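Local coordinates for protein beta-galactosidase/beta-glucuronidase (Faecalibacterium prausnitzii L2-6, PDB 6MVF) that binds flavin mononucleotide and, as a beta-glucuronidase of glycoside hydrolase family 2, probably cleaves beta-linked sugar conjugates, at residues Val108-Glu113 / Ser117-Asp122; Ala195-Lys200 / Tyr254-Arg259; Phe210-Ser215 / Asp232-Ser237; Phe456-Gly461 / Arg543-Val548; Gly555-Asp560 / Asp566-Tyr571. One frame throughout, in Å; residues are numbered along the deposited sequence.

Contact 1: residues Val108-Glu113 / Ser117-Asp122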
# COMPACT_ATOMS: atom_id res chain seq x y z
N VAL A 108 12.17 16.28 37.37
CA VAL A 108 11.58 17.21 36.40
C VAL A 108 12.56 17.45 35.27
O VAL A 108 13.72 17.82 35.50
CB VAL A 108 11.18 18.54 37.06
CG1 VAL A 108 10.62 19.50 36.02
CG2 VAL A 108 10.15 18.34 38.15
N ALA A 109 12.11 17.24 34.03
CA ALA A 109 12.90 17.56 32.85
C ALA A 109 12.56 18.92 32.26
O ALA A 109 13.45 19.60 31.75
CB ALA A 109 12.72 16.49 31.77
N THR A 110 11.30 19.35 32.36
CA THR A 110 10.87 20.66 31.87
C THR A 110 9.42 20.89 32.27
O THR A 110 8.70 19.94 32.62
CB THR A 110 11.05 20.78 30.34
OG1 THR A 110 11.05 22.16 29.97
CG2 THR A 110 9.93 20.05 29.57
N THR A 111 9.00 22.16 32.21
CA THR A 111 7.60 22.56 32.33
C THR A 111 7.24 23.50 31.19
O THR A 111 8.10 24.16 30.60
CB THR A 111 7.30 23.28 33.65
OG1 THR A 111 8.13 24.44 33.75
CG2 THR A 111 7.51 22.37 34.84
N HIS A 112 5.95 23.56 30.88
CA HIS A 112 5.54 24.31 29.71
C HIS A 112 4.13 24.83 29.89
O HIS A 112 3.27 24.15 30.46
CB HIS A 112 5.61 23.47 28.44
CG HIS A 112 5.27 24.24 27.20
ND1 HIS A 112 3.99 24.32 26.70
CD2 HIS A 112 6.05 24.97 26.37
CE1 HIS A 112 4.00 25.05 25.60
NE2 HIS A 112 5.24 25.46 25.38
N GLU A 113 3.88 26.02 29.37
CA GLU A 113 2.58 26.65 29.45
C GLU A 113 2.15 27.06 28.05
O GLU A 113 2.98 27.45 27.22
CB GLU A 113 2.65 27.84 30.39
CG GLU A 113 1.33 28.47 30.69
CD GLU A 113 1.48 29.69 31.58
OE1 GLU A 113 0.97 30.77 31.19
OE2 GLU A 113 2.11 29.57 32.66
N SER A 117 1.48 24.37 21.25
CA SER A 117 2.78 24.45 20.61
C SER A 117 3.70 23.33 21.11
O SER A 117 3.54 22.80 22.21
CB SER A 117 3.45 25.82 20.82
OG SER A 117 3.23 26.32 22.12
N ILE A 118 4.65 22.97 20.24
CA ILE A 118 5.62 21.93 20.52
C ILE A 118 6.59 22.43 21.58
O ILE A 118 6.99 23.60 21.58
CB ILE A 118 6.37 21.55 19.22
CG1 ILE A 118 5.41 20.96 18.20
CG2 ILE A 118 7.52 20.57 19.46
CD1 ILE A 118 5.93 21.04 16.78
N PHE A 119 6.95 21.56 22.51
CA PHE A 119 8.07 21.88 23.39
C PHE A 119 8.89 20.62 23.60
O PHE A 119 8.36 19.50 23.50
CB PHE A 119 7.59 22.49 24.71
CG PHE A 119 6.69 21.59 25.50
CD1 PHE A 119 5.32 21.59 25.27
CD2 PHE A 119 7.21 20.78 26.50
CE1 PHE A 119 4.49 20.77 26.03
CE2 PHE A 119 6.38 19.96 27.23
CZ PHE A 119 5.03 19.95 27.01
N ARG A 120 10.20 20.81 23.81
CA ARG A 120 11.15 19.70 23.93
C ARG A 120 11.97 19.83 25.20
O ARG A 120 12.02 20.89 25.84
CB ARG A 120 12.10 19.62 22.73
CG ARG A 120 11.40 19.63 21.41
CD ARG A 120 12.33 19.22 20.29
NE ARG A 120 11.70 19.45 18.99
CZ ARG A 120 11.90 20.53 18.24
NH1 ARG A 120 12.73 21.50 18.65
NH2 ARG A 120 11.27 20.64 17.08
N ALA A 121 12.64 18.73 25.55
CA ALA A 121 13.48 18.66 26.74
C ALA A 121 14.61 17.67 26.53
O ALA A 121 14.37 16.53 26.11
CB ALA A 121 12.64 18.27 27.96
N ASP A 122 15.84 18.10 26.82
CA ASP A 122 17.03 17.24 26.77
C ASP A 122 17.02 16.35 28.02
O ASP A 122 17.37 16.77 29.11
CB ASP A 122 18.28 18.10 26.68
CG ASP A 122 19.58 17.29 26.57
OD1 ASP A 122 19.54 16.04 26.65
OD2 ASP A 122 20.66 17.92 26.41
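Strand segments 108-113 and 119-122 run nearly antiparallel, at 161°, with His-112 across from Phe-119 and Thr-110 across from Ala-121, yet no hydrogen bond joins them, their axes being 6.6 Å apart at closest. Each is the outermost strand of a different sheet, pairing with strand 99-104 and strand 88-93 respectively, so together they close one margin of the beta sandwich of the family 2 sugar-binding domain. The main evidence of packing is an offset stack: the His-112 and Phe-119 rings have centroids 4.1 Å apart and planes within 9° of parallel. CB of His-112 stands over the centre of the Phe-119 ring, 3.5 Å from its centroid, a CH-pi contact. With CG anti to the backbone N (chi1 -176°), the imidazole continues past that centre toward the Phe-119 CB end. Glu-380 of helix 368-385 takes hydrogen bonds at both carboxylate oxygens, pairing with NE2 of His-112 and OG of Ser-117, which lies at the imidazole edge. With an alanine here, Phe-119 would probably lose its stacked partner and Glu-380 its imidazole partner. Thr-110 meets the edge of the Phe-119 ring and brings its CG2 to 3.6 Å from Ala-121 CB. A classic beta bulge sets Ala-109 and Thr-110 together against Val-102, and Ala-109 CB also reaches Ala-121 CB, at 4.2 Å.

Contact 2: residues Ala195-Lys200 / Tyr254-Arg259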
# COMPACT_ATOMS: atom_id res chain seq x y z
N ALA A 195 14.38 32.53 -7.93
CA ALA A 195 14.04 32.70 -6.54
C ALA A 195 15.31 32.60 -5.70
O ALA A 195 16.19 31.78 -5.99
CB ALA A 195 13.01 31.67 -6.07
N THR A 196 15.40 33.46 -4.70
CA THR A 196 16.41 33.35 -3.67
C THR A 196 15.79 32.64 -2.47
O THR A 196 14.61 32.84 -2.16
CB THR A 196 16.95 34.72 -3.25
OG1 THR A 196 15.84 35.56 -2.89
CG2 THR A 196 17.73 35.37 -4.37
N PHE A 197 16.58 31.79 -1.83
CA PHE A 197 16.22 31.13 -0.58
C PHE A 197 17.28 31.58 0.39
O PHE A 197 18.40 31.06 0.36
CB PHE A 197 16.21 29.61 -0.71
CG PHE A 197 15.21 29.09 -1.69
CD1 PHE A 197 15.35 29.32 -3.05
CD2 PHE A 197 14.11 28.36 -1.25
CE1 PHE A 197 14.41 28.84 -3.95
CE2 PHE A 197 13.16 27.86 -2.15
CZ PHE A 197 13.30 28.08 -3.50
N GLU A 198 16.97 32.58 1.20
CA GLU A 198 17.84 32.90 2.32
C GLU A 198 17.57 31.87 3.39
O GLU A 198 16.42 31.70 3.82
CB GLU A 198 17.57 34.31 2.84
CG GLU A 198 17.73 35.37 1.78
CD GLU A 198 17.18 36.72 2.23
OE1 GLU A 198 17.85 37.38 3.06
OE2 GLU A 198 16.07 37.11 1.76
N ILE A 199 18.60 31.16 3.79
CA ILE A 199 18.50 30.04 4.71
C ILE A 199 19.42 30.30 5.90
O ILE A 199 20.55 30.78 5.73
CB ILE A 199 18.89 28.72 4.01
CG1 ILE A 199 18.01 28.51 2.78
CG2 ILE A 199 18.82 27.53 4.96
CD1 ILE A 199 18.64 27.56 1.80
N LYS A 200 18.93 30.00 7.10
CA LYS A 200 19.80 29.88 8.26
C LYS A 200 19.41 28.64 9.04
O LYS A 200 18.23 28.39 9.28
CB LYS A 200 19.71 31.13 9.16
CG LYS A 200 20.76 31.15 10.29
CD LYS A 200 21.29 32.58 10.51
CE LYS A 200 22.02 32.76 11.85
NZ LYS A 200 21.25 33.68 12.76
N TYR A 254 9.10 23.52 -3.01
CA TYR A 254 10.48 23.06 -2.98
C TYR A 254 10.78 22.46 -1.61
O TYR A 254 10.08 22.69 -0.62
CB TYR A 254 11.44 24.21 -3.29
CG TYR A 254 11.29 24.72 -4.71
CD1 TYR A 254 10.25 25.57 -5.07
CD2 TYR A 254 12.19 24.33 -5.69
CE1 TYR A 254 10.12 26.02 -6.38
CE2 TYR A 254 12.07 24.78 -6.98
CZ TYR A 254 11.04 25.61 -7.32
OH TYR A 254 10.95 26.03 -8.62
N THR A 255 11.85 21.67 -1.56
CA THR A 255 12.31 21.05 -0.33
C THR A 255 13.74 21.51 -0.07
O THR A 255 14.64 21.23 -0.86
CB THR A 255 12.25 19.51 -0.42
OG1 THR A 255 10.89 19.11 -0.66
CG2 THR A 255 12.73 18.89 0.88
N VAL A 256 13.94 22.20 1.04
CA VAL A 256 15.28 22.55 1.49
C VAL A 256 15.75 21.48 2.46
O VAL A 256 15.07 21.19 3.45
CB VAL A 256 15.31 23.95 2.13
CG1 VAL A 256 16.73 24.31 2.56
CG2 VAL A 256 14.76 24.98 1.15
N VAL A 257 16.88 20.86 2.16
CA VAL A 257 17.47 19.81 2.98
C VAL A 257 18.77 20.37 3.55
O VAL A 257 19.52 21.04 2.84
CB VAL A 257 17.73 18.54 2.14
CG1 VAL A 257 18.43 17.47 2.99
CG2 VAL A 257 16.40 18.03 1.54
N ALA A 258 19.02 20.11 4.84
CA ALA A 258 20.25 20.57 5.48
C ALA A 258 20.91 19.40 6.18
O ALA A 258 20.26 18.72 6.97
CB ALA A 258 19.99 21.72 6.48
N ARG A 259 22.19 19.19 5.90
CA ARG A 259 22.94 18.05 6.42
C ARG A 259 24.17 18.53 7.17
O ARG A 259 25.03 19.19 6.57
CB ARG A 259 23.37 17.11 5.30
CG ARG A 259 22.35 16.09 4.95
CD ARG A 259 22.94 15.01 4.04
NE ARG A 259 21.84 14.25 3.45
CZ ARG A 259 21.29 14.53 2.28
NH1 ARG A 259 21.76 15.54 1.55
NH2 ARG A 259 20.28 13.78 1.82
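Phe-197 and Ile-199 on strand 195-204 meet Tyr-254 and Val-256 on strand 254-262 across the interior of a beta sandwich. The axes of 195-200 and 254-259, 9.9 Å apart at closest and inclined at 33°, are too far separated for backbone pairing and have the spacing of two sheets packed face to face.

The aromatic part is a T-shaped pair. Phe-197 turns its edge to one face of Tyr-254, with ring centroids 5.7 Å apart and planes at 67°. Its CZ leads, 4.1 Å from Tyr-254 CG, so the approach falls toward the rim of the tyrosine ring and not over its middle; CE2 of Phe-197 borders on CB of the same tyrosine. A chi1 of -62°, with CG anti to the carbonyl carbon, carries the Phe-197 ring to that face.

The aliphatic part centres on Val-256, whose two methyls serve different partners. CG1 meets CD1 of Ile-199 tip to tip at 3.8 Å, whereas CG2 lies 4.2 Å from CD2 of Phe-197, the two side chains sliding past each other in opposite directions.

No polar bond crosses the gap: the Tyr-254 hydroxyl is engaged by the backbone N of Glu-244. Among neighbours, Val-240 of strand 236-240 touches the side chains of both Phe-197 and Tyr-254, Val-274 of strand 265-274 packs on Phe-197 and Val-256, and strand 211-217 contributes Ile-216 against Phe-197 and Tyr-214 against Ile-199.

Contact 3: residues Phe210-Ser215 / Asp232-Ser237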
# COMPACT_ATOMS: atom_id res chain seq x y z
N PHE A 210 32.79 20.21 11.28
CA PHE A 210 31.42 20.06 10.79
C PHE A 210 31.09 21.15 9.77
O PHE A 210 31.41 22.32 9.97
CB PHE A 210 30.43 20.10 11.95
CG PHE A 210 30.48 18.88 12.83
CD1 PHE A 210 29.98 17.65 12.38
CD2 PHE A 210 31.01 18.96 14.11
CE1 PHE A 210 30.02 16.53 13.18
CE2 PHE A 210 31.05 17.83 14.93
CZ PHE A 210 30.55 16.61 14.46
N THR A 211 30.47 20.76 8.66
CA THR A 211 29.88 21.69 7.71
C THR A 211 28.37 21.47 7.63
O THR A 211 27.83 20.46 8.08
CB THR A 211 30.49 21.54 6.31
OG1 THR A 211 30.47 20.16 5.94
CG2 THR A 211 31.91 22.06 6.25
N VAL A 212 27.68 22.43 7.03
CA VAL A 212 26.27 22.28 6.69
C VAL A 212 26.14 22.32 5.17
O VAL A 212 26.47 23.33 4.53
CB VAL A 212 25.41 23.37 7.36
CG1 VAL A 212 23.96 23.28 6.86
CG2 VAL A 212 25.46 23.23 8.88
N MET A 213 25.67 21.22 4.58
CA MET A 213 25.50 21.10 3.14
C MET A 213 24.01 21.26 2.85
O MET A 213 23.19 20.45 3.27
CB MET A 213 26.02 19.77 2.62
CG MET A 213 27.49 19.49 2.98
SD MET A 213 28.11 17.97 2.25
CE MET A 213 26.76 16.86 2.66
N TYR A 214 23.68 22.34 2.15
CA TYR A 214 22.31 22.68 1.80
C TYR A 214 22.00 22.19 0.40
O TYR A 214 22.80 22.40 -0.52
CB TYR A 214 22.10 24.19 1.84
CG TYR A 214 22.23 24.84 3.19
CD1 TYR A 214 21.28 24.60 4.18
CD2 TYR A 214 23.26 25.73 3.47
CE1 TYR A 214 21.37 25.21 5.40
CE2 TYR A 214 23.35 26.34 4.70
CZ TYR A 214 22.39 26.09 5.66
OH TYR A 214 22.46 26.68 6.89
N SER A 215 20.84 21.58 0.23
CA SER A 215 20.39 21.10 -1.06
C SER A 215 18.93 21.48 -1.24
O SER A 215 18.13 21.33 -0.31
CB SER A 215 20.58 19.59 -1.17
OG SER A 215 19.87 19.06 -2.28
N ASP A 232 29.38 26.85 12.05
CA ASP A 232 29.22 27.94 13.02
C ASP A 232 28.95 29.28 12.34
O ASP A 232 29.18 30.35 12.92
CB ASP A 232 30.47 28.04 13.90
CG ASP A 232 31.70 28.53 13.12
OD1 ASP A 232 31.66 28.64 11.86
OD2 ASP A 232 32.73 28.81 13.79
N ASN A 233 28.51 29.22 11.09
CA ASN A 233 28.38 30.38 10.22
C ASN A 233 27.51 29.95 9.05
O ASN A 233 27.99 29.86 7.91
CB ASN A 233 29.75 30.87 9.75
CG ASN A 233 29.66 32.10 8.92
OD1 ASN A 233 28.72 32.87 9.06
ND2 ASN A 233 30.62 32.29 8.03
N THR A 234 26.24 29.66 9.33
CA THR A 234 25.45 28.82 8.44
C THR A 234 24.60 29.60 7.46
O THR A 234 24.06 29.01 6.52
CB THR A 234 24.56 27.89 9.27
OG1 THR A 234 23.48 28.64 9.83
CG2 THR A 234 25.36 27.23 10.39
N ALA A 235 24.47 30.91 7.63
CA ALA A 235 23.58 31.67 6.76
C ALA A 235 24.13 31.73 5.34
O ALA A 235 25.32 31.94 5.12
CB ALA A 235 23.39 33.08 7.32
N ILE A 236 23.24 31.55 4.37
CA ILE A 236 23.61 31.56 2.96
C ILE A 236 22.35 31.88 2.18
O ILE A 236 21.24 31.62 2.64
CB ILE A 236 24.22 30.20 2.52
CG1 ILE A 236 24.85 30.32 1.14
CG2 ILE A 236 23.16 29.12 2.49
CD1 ILE A 236 26.18 30.98 1.16
N SER A 237 22.53 32.44 0.99
CA SER A 237 21.42 32.66 0.08
C SER A 237 21.63 31.83 -1.18
O SER A 237 22.68 31.95 -1.82
CB SER A 237 21.30 34.14 -0.26
OG SER A 237 20.44 34.31 -1.36
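Tyr-214 reaches from strand 211-217 to Thr-234, in the loop before strand 236-240 of the facing sheet, and to Ile-236, where that strand begins. From CB, a chi1 of -66° sets CG anti to the carbonyl carbon and sends the ring across the gap. CD2 comes first to a partner, the CG2 methyl of Ile-236 at 3.5 Å, met obliquely; CE2 keeps the same methyl at 3.6 Å and nears the carbonyl oxygen of Thr-234. At the tip, OH donates a hydrogen bond to that Thr-234 O, 2.9 Å away. The C=O...O angle is 123°, and the hydroxyl stands above the carbonyl plane, 41° out of it. Ser-201 OG is a second partner of the hydroxyl, and Thr-234 OG1 bonds Ser-201 O. Along its own strand, CG1 of Val-212 lies over one ring face. A phenylalanine in its place would probably keep the Ile-236 packing but leave the Thr-234 carbonyl and Ser-201 OG without this mate. A buried hydrogen bond thus ties strand 211-217 of one sheet to the loop entering strand 236-240 of the other, in the immunoglobulin-like beta sandwich characteristic of family 2 glycosidases, with the Thr-234 side chain about 6 Å from that of the FMN-binding Phe-202.

Contact 4: residues Phe456-Gly461 / Arg543-Val548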
# COMPACT_ATOMS: atom_id res chain seq x y z
N PHE A 456 -24.44 40.79 12.18
CA PHE A 456 -25.69 41.46 11.84
C PHE A 456 -26.59 40.50 11.09
O PHE A 456 -26.25 40.02 10.01
CB PHE A 456 -25.42 42.71 11.00
CG PHE A 456 -24.43 43.65 11.62
CD1 PHE A 456 -24.70 44.23 12.84
CD2 PHE A 456 -23.24 43.95 10.97
CE1 PHE A 456 -23.79 45.08 13.42
CE2 PHE A 456 -22.34 44.79 11.52
CZ PHE A 456 -22.61 45.37 12.76
N GLY A 457 -27.75 40.22 11.68
CA GLY A 457 -28.66 39.21 11.18
C GLY A 457 -28.72 37.95 12.02
O GLY A 457 -29.53 37.07 11.70
N TRP A 458 -27.89 37.81 13.06
CA TRP A 458 -27.97 36.64 13.92
C TRP A 458 -27.95 37.03 15.41
O TRP A 458 -28.87 36.65 16.14
CB TRP A 458 -26.85 35.62 13.63
CG TRP A 458 -26.95 34.54 14.64
CD1 TRP A 458 -26.13 34.33 15.72
CD2 TRP A 458 -28.02 33.59 14.76
NE1 TRP A 458 -26.61 33.28 16.48
CE2 TRP A 458 -27.77 32.81 15.91
CE3 TRP A 458 -29.16 33.31 13.99
CZ2 TRP A 458 -28.62 31.78 16.32
CZ3 TRP A 458 -29.99 32.28 14.39
CH2 TRP A 458 -29.72 31.53 15.54
N TYR A 459 -26.93 37.75 15.89
CA TYR A 459 -26.96 38.24 17.28
C TYR A 459 -27.71 39.56 17.43
O TYR A 459 -27.98 39.97 18.57
CB TYR A 459 -25.55 38.42 17.84
CG TYR A 459 -24.80 37.13 18.11
CD1 TYR A 459 -25.39 36.07 18.80
CD2 TYR A 459 -23.49 36.96 17.65
CE1 TYR A 459 -24.69 34.88 19.04
CE2 TYR A 459 -22.78 35.78 17.88
CZ TYR A 459 -23.39 34.74 18.57
OH TYR A 459 -22.67 33.58 18.79
N GLY A 460 -28.05 40.22 16.34
CA GLY A 460 -28.77 41.47 16.41
C GLY A 460 -28.82 42.04 15.02
O GLY A 460 -28.08 41.60 14.14
N GLY A 461 -29.70 43.00 14.79
CA GLY A 461 -29.76 43.62 13.48
C GLY A 461 -30.35 42.75 12.39
O GLY A 461 -30.80 41.62 12.59
N ARG A 543 -22.54 26.05 25.62
CA ARG A 543 -23.67 26.44 24.78
C ARG A 543 -24.93 25.64 25.08
O ARG A 543 -24.88 24.42 25.27
CB ARG A 543 -23.35 26.27 23.30
CG ARG A 543 -22.43 27.31 22.73
CD ARG A 543 -23.20 28.50 22.26
NE ARG A 543 -22.28 29.47 21.69
CZ ARG A 543 -22.63 30.40 20.82
NH1 ARG A 543 -23.89 30.47 20.39
NH2 ARG A 543 -21.71 31.23 20.36
N SER A 544 -26.08 26.32 25.03
CA SER A 544 -27.37 25.64 25.05
C SER A 544 -28.38 26.54 24.36
O SER A 544 -28.74 27.58 24.91
CB SER A 544 -27.81 25.29 26.47
OG SER A 544 -29.07 24.64 26.48
N GLU A 545 -28.82 26.16 23.16
CA GLU A 545 -29.74 26.97 22.37
C GLU A 545 -30.10 26.22 21.10
O GLU A 545 -29.36 25.35 20.63
CB GLU A 545 -29.13 28.33 22.01
CG GLU A 545 -27.93 28.29 21.07
CD GLU A 545 -27.12 29.59 21.10
OE1 GLU A 545 -26.24 29.72 21.98
OE2 GLU A 545 -27.36 30.49 20.25
N GLY A 546 -31.26 26.57 20.54
CA GLY A 546 -31.74 25.91 19.35
C GLY A 546 -32.09 24.44 19.55
O GLY A 546 -32.20 23.71 18.56
N GLY A 547 -32.29 24.00 20.79
CA GLY A 547 -32.60 22.61 21.06
C GLY A 547 -31.41 21.68 21.03
O GLY A 547 -31.58 20.47 20.92
N VAL A 548 -30.20 22.22 21.11
CA VAL A 548 -28.97 21.44 21.10
C VAL A 548 -28.07 22.00 22.18
O VAL A 548 -27.98 23.22 22.34
CB VAL A 548 -28.25 21.50 19.73
CG1 VAL A 548 -26.91 20.80 19.79
CG2 VAL A 548 -29.14 20.94 18.62
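A two-residue beta hairpin, its type I' turn running from Glu-545 to Val-548, faces the loop that follows strand 450-453 of the TIM barrel, and Arg-543 on the hairpin reaches Tyr-459 on the loop. Paired backbone bonds, Glu-545 N to Val-548 O and Val-548 N to Glu-545 O, close the hairpin, and both corner residues, Gly-546 and Gly-547, have positive phi. The backbones stay well apart, so long side chains make the contact. Arg-543, its chain bent at chi2 (-87°), donates from NH2 to Tyr-459 OH at 3.0 Å, a nearly straight bond of 165° that runs close to the guanidinium plane. Ring and guanidinium meet edge on from opposite directions. NH1 turns back along the hairpin to Glu-545 OE1, 2.9 Å away, in a salt bridge that approaches the carboxylate from above its plane. This second bond is likely to limit rotation of the guanidinium, and NH2 is further held by a salt bridge to Asp-152. Lys-554 NZ also bonds the Tyr-459 hydroxyl. CD1 of Trp-458 lies over one face of the Tyr-459 ring, 3.6 Å above its plane, and the indole turns its edge to Glu-545, CZ2 being 4.3 Å from OE2, which Tyr-505 OH engages. Both elements belong to the connections that extend beyond the C-terminal ends of the strands in a TIM barrel, here after strands 450-453 and 529-532.

Contact 5: residues Gly555-Asp560 / Asp566-Tyr571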
# COMPACT_ATOMS: atom_id res chain seq x y z
N GLY A 555 -21.76 25.98 11.47
CA GLY A 555 -20.96 25.34 10.44
C GLY A 555 -21.65 25.31 9.09
O GLY A 555 -22.87 25.32 8.98
N LEU A 556 -20.83 25.34 8.04
CA LEU A 556 -21.32 24.99 6.72
C LEU A 556 -21.42 23.48 6.57
O LEU A 556 -22.11 23.00 5.67
CB LEU A 556 -20.41 25.56 5.63
CG LEU A 556 -20.11 27.06 5.60
CD1 LEU A 556 -18.90 27.37 4.69
CD2 LEU A 556 -21.34 27.83 5.15
N VAL A 557 -20.76 22.74 7.46
CA VAL A 557 -20.66 21.28 7.46
C VAL A 557 -20.80 20.83 8.90
O VAL A 557 -20.42 21.57 9.83
CB VAL A 557 -19.32 20.81 6.83
CG1 VAL A 557 -19.18 19.30 6.83
CG2 VAL A 557 -19.19 21.34 5.41
N THR A 558 -21.35 19.63 9.11
CA THR A 558 -21.57 19.14 10.47
C THR A 558 -20.26 18.70 11.12
O THR A 558 -19.22 18.51 10.47
CB THR A 558 -22.57 17.99 10.50
OG1 THR A 558 -22.16 16.98 9.57
CG2 THR A 558 -23.98 18.50 10.18
N ILE A 559 -20.33 18.50 12.44
CA ILE A 559 -19.14 18.30 13.26
C ILE A 559 -18.51 16.92 13.02
O ILE A 559 -17.33 16.72 13.30
CB ILE A 559 -19.54 18.52 14.73
CG1 ILE A 559 -18.31 18.72 15.60
CG2 ILE A 559 -20.41 17.39 15.23
CD1 ILE A 559 -18.63 18.82 17.06
N ASP A 560 -19.27 15.97 12.50
CA ASP A 560 -18.74 14.67 12.14
C ASP A 560 -18.20 14.66 10.70
O ASP A 560 -17.83 13.59 10.20
CB ASP A 560 -19.83 13.61 12.34
CG ASP A 560 -21.11 13.91 11.56
OD1 ASP A 560 -21.05 14.65 10.54
OD2 ASP A 560 -22.19 13.41 11.97
N ASP A 566 -27.02 23.34 3.51
CA ASP A 566 -27.33 24.04 2.27
C ASP A 566 -26.46 25.29 2.10
O ASP A 566 -26.18 25.70 0.97
CB ASP A 566 -28.83 24.38 2.22
CG ASP A 566 -29.72 23.15 1.88
OD1 ASP A 566 -29.21 22.06 1.47
OD2 ASP A 566 -30.96 23.28 2.04
N SER A 567 -26.01 25.88 3.22
CA SER A 567 -25.09 27.02 3.16
C SER A 567 -23.79 26.66 2.47
O SER A 567 -23.17 27.53 1.85
CB SER A 567 -24.78 27.53 4.57
OG SER A 567 -25.87 28.25 5.10
N PHE A 568 -23.34 25.42 2.63
CA PHE A 568 -22.13 24.96 1.97
C PHE A 568 -22.22 25.15 0.46
O PHE A 568 -21.29 25.65 -0.17
CB PHE A 568 -21.89 23.51 2.36
CG PHE A 568 -20.83 22.82 1.55
CD1 PHE A 568 -21.13 22.27 0.30
CD2 PHE A 568 -19.54 22.67 2.07
CE1 PHE A 568 -20.15 21.63 -0.42
CE2 PHE A 568 -18.56 22.02 1.35
CZ PHE A 568 -18.85 21.50 0.11
N TYR A 569 -23.36 24.77 -0.13
CA TYR A 569 -23.52 24.80 -1.58
C TYR A 569 -23.74 26.21 -2.12
O TYR A 569 -23.49 26.44 -3.30
CB TYR A 569 -24.67 23.88 -2.00
CG TYR A 569 -24.38 22.42 -1.71
CD1 TYR A 569 -23.63 21.65 -2.60
CD2 TYR A 569 -24.83 21.82 -0.54
CE1 TYR A 569 -23.34 20.31 -2.34
CE2 TYR A 569 -24.54 20.48 -0.26
CZ TYR A 569 -23.80 19.74 -1.16
OH TYR A 569 -23.51 18.43 -0.88
N VAL A 570 -24.21 27.14 -1.29
CA VAL A 570 -24.14 28.55 -1.66
C VAL A 570 -22.70 28.94 -2.00
O VAL A 570 -22.41 29.44 -3.10
CB VAL A 570 -24.68 29.44 -0.52
CG1 VAL A 570 -24.33 30.93 -0.80
CG2 VAL A 570 -26.19 29.24 -0.32
N TYR A 571 -21.78 28.70 -1.07
CA TYR A 571 -20.39 29.07 -1.30
C TYR A 571 -19.78 28.25 -2.43
O TYR A 571 -19.00 28.79 -3.23
CB TYR A 571 -19.58 28.92 -0.02
CG TYR A 571 -19.94 30.06 0.87
CD1 TYR A 571 -19.70 31.35 0.48
CD2 TYR A 571 -20.61 29.85 2.05
CE1 TYR A 571 -20.06 32.41 1.26
CE2 TYR A 571 -20.98 30.90 2.85
CZ TYR A 571 -20.69 32.18 2.45
OH TYR A 571 -21.05 33.24 3.25
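Two rings of helix 566-575, Phe-568 and Tyr-571, border Leu-556 and Val-557 of the preceding loop, and neither is stacked on by them; within the helix, CD1 of Phe-568 sits over the centre of the adjoining Tyr-569 ring. Tyr-571 offers its edge: CD2 of Leu-556 lies near the ring plane, 3.8 Å from Tyr-571 CD2, with the two side chains crossing at about a right angle. Phe-568 is met obliquely by CG2 of Val-557, 3.6 Å from its CD2, the valine and phenylalanine lying side by side and pointing the same way. A chi1 of 169°, which turns CG opposite the backbone N, lays the Phe-568 ring along Val-557, while its CB stays close to the Leu-556 carbonyl oxygen, at 3.4 Å. Leu-556 thus sits against one side of the helix, its CD2 also 3.5 Å from Ser-567 CB and its CB 4.1 Å from Phe-568 CB. No hydrogen bond crosses between the two segments; the Tyr-571 hydroxyl is held by His-514 and Tyr-487. This is apolar packing of the last barrel helix onto the loop between strand 551-552 and this helix. Leu-327 of helix 314-327 touches Leu-556, Phe-568 and Tyr-571, and helix 507-522 covers Ser-567, Val-570 and Tyr-571, placing helix 566-575 between the two.

Overall arrangement
Contacts 2 and 3 form one continuous core, their centres 10 Å apart: Val-257 N lies 2.8 Å from Ser-215 O, and Ile-199 N 2.9 Å from Ile-236 O, each a probable hydrogen bond between neighbouring strands. Contact 1 stands in the sugar-binding domain, its centre 28 Å from either. The flavin is near this pair of domains: the Arg-120 side chain of contact 1 is about 7 Å from the bound FMN, and that of Thr-234 in contact 3 about 9 Å. Contacts 4 and 5, with centres 17 Å apart, belong to the TIM barrel, away from the annotated FMN residues, and both touch the third subunit. Centres of contacts 3 and 4 are 56 Å apart.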